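Local coordinates for protein salicylaldehyde dehydrogenase NahF (Pseudomonas putida, PDB 4JZ6) that probably catalyses the NAD+-dependent oxidation of salicylaldehyde to salicylate, a step of naphthalene degradation, at residues Ile405-Lys408 and Glu412-Arg415. Sequence-based numbering, arbitrary orientation.
Sequences IRCK and EAIR
Glu412 reaches back from the first part of helix 410-418 to the end of strand 401-407, where its carboxylate takes the backbone N-H of Lys408. With CG anti to the backbone N (chi1 -175°) and the chain extended beyond it, OE1 arrives 2.4 Å from Lys408 N, a nearly straight bond (165°) modelled too short to be taken literally. The chain lies alongside Cys407, its CG 4.0 Å from Cys407 CB. On the buried side Cys407 turns SG between its backbone N and carbonyl carbon (chi1 69°), against the methyl of Ala413 (SG to CB 4.0 Å). The outer side is looser: the Lys408 chain runs out past the carboxylate, its NZ 6.8 Å from Glu412 OE1, and Arg415 NH2 makes a long salt bridge to Glu412 OE2 (3.9 Å) within the helix. A water donates to Lys408 O and accepts from Glu412 N, its oxygen 2.7 Å from that nitrogen. Cutting Glu412 back to an alanine would remove the carboxylate, probably leaving Lys408 N without this acceptor and Cys407 CB with less cover. The contact is the first corner of a beta-alpha-beta crossover: helix 410-418 follows strand 401-407 and leads to parallel strand 425-429 of the same sheet. Cys407 and Ile405 also pack on Ile416, Ile414 meets helix 433-442, and Arg406, on the other strand face, packs on helix 311-327 and forms salt bridges with Asp315 and Asp384.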
loop_
_atom_site.group_PDB
_atom_site.type_symbol
_atom_site.label_atom_id
_atom_site.label_comp_id
_atom_site.label_asym_id
_atom_site.label_seq_id
_atom_site.Cartn_x
_atom_site.Cartn_y
_atom_site.Cartn_z
ATOM N N ILE A 405 -22.005 -16.086 19.134
ATOM C CA ILE A 405 -21.938 -15.080 20.184
ATOM C C ILE A 405 -23.278 -14.369 20.270
ATOM O O ILE A 405 -23.746 -13.784 19.293
ATOM C CB ILE A 405 -20.841 -14.044 19.920
ATOM C CG1 ILE A 405 -19.515 -14.743 19.611
ATOM C CG2 ILE A 405 -20.702 -13.127 21.119
ATOM C CD1 ILE A 405 -18.479 -13.836 18.988
ATOM N N ARG A 406 -23.907 -14.444 21.434
ATOM C CA ARG A 406 -25.200 -13.813 21.631
ATOM C C ARG A 406 -25.003 -12.369 22.065
ATOM O O ARG A 406 -24.022 -12.041 22.735
ATOM C CB ARG A 406 -26.013 -14.584 22.668
ATOM C CG ARG A 406 -26.457 -15.954 22.192
ATOM C CD ARG A 406 -26.757 -16.884 23.347
ATOM N NE ARG A 406 -27.185 -18.197 22.878
ATOM C CZ ARG A 406 -28.425 -18.665 22.980
ATOM N NH1 ARG A 406 -28.712 -19.875 22.518
ATOM N NH2 ARG A 406 -29.375 -17.935 23.553
ATOM N N CYS A 407 -25.935 -11.506 21.673
ATOM C CA CYS A 407 -25.843 -10.090 22.005
ATOM C C CYS A 407 -27.218 -9.485 22.198
ATOM O O CYS A 407 -28.228 -10.071 21.809
ATOM C CB CYS A 407 -25.105 -9.325 20.906
ATOM S SG CYS A 407 -26.011 -9.179 19.340
ATOM N N LYS A 408 -27.246 -8.305 22.803
ATOM C CA LYS A 408 -28.487 -7.574 23.002
ATOM C C LYS A 408 -28.428 -6.223 22.308
ATOM O O LYS A 408 -27.767 -5.299 22.779
ATOM C CB LYS A 408 -28.773 -7.389 24.496
ATOM C CG LYS A 408 -29.359 -8.624 25.162
ATOM C CD LYS A 408 -28.822 -8.816 26.576
ATOM C CE LYS A 408 -29.345 -10.112 27.196
ATOM N NZ LYS A 408 -28.820 -10.340 28.576
ATOM N N GLU A 412 -24.650 -3.266 20.432
ATOM C CA GLU A 412 -23.759 -4.319 20.917
ATOM C C GLU A 412 -23.312 -5.229 19.774
ATOM O O GLU A 412 -22.186 -5.729 19.774
ATOM C CB GLU A 412 -24.404 -5.134 22.048
ATOM C CG GLU A 412 -23.459 -6.168 22.662
ATOM C CD GLU A 412 -24.127 -7.076 23.684
ATOM O OE1 GLU A 412 -25.372 -7.069 23.781
ATOM O OE2 GLU A 412 -23.401 -7.805 24.392
ATOM N N ALA A 413 -24.192 -5.428 18.797
ATOM C CA ALA A 413 -23.847 -6.204 17.611
ATOM C C ALA A 413 -22.677 -5.562 16.870
ATOM O O ALA A 413 -21.700 -6.231 16.528
ATOM C CB ALA A 413 -25.048 -6.340 16.691
ATOM N N ILE A 414 -22.779 -4.261 16.627
ATOM C CA ILE A 414 -21.717 -3.533 15.944
ATOM C C ILE A 414 -20.415 -3.627 16.733
ATOM O O ILE A 414 -19.343 -3.841 16.159
ATOM C CB ILE A 414 -22.104 -2.053 15.722
ATOM C CG1 ILE A 414 -23.317 -1.971 14.789
ATOM C CG2 ILE A 414 -20.938 -1.267 15.149
ATOM C CD1 ILE A 414 -23.834 -0.578 14.558
ATOM N N ARG A 415 -20.525 -3.489 18.054
ATOM C CA ARG A 415 -19.374 -3.566 18.948
ATOM C C ARG A 415 -18.649 -4.900 18.789
ATOM O O ARG A 415 -17.440 -4.935 18.546
ATOM C CB ARG A 415 -19.826 -3.380 20.398
ATOM C CG ARG A 415 -18.716 -3.027 21.373
ATOM C CD ARG A 415 -19.280 -2.425 22.656
ATOM N NE ARG A 415 -20.082 -3.376 23.433
ATOM C CZ ARG A 415 -21.360 -3.193 23.776
ATOM N NH1 ARG A 415 -22.003 -2.087 23.412
ATOM N NH2 ARG A 415 -21.997 -4.115 24.490
HETATM O O HOH W 1 -26.870 -2.599 21.906
#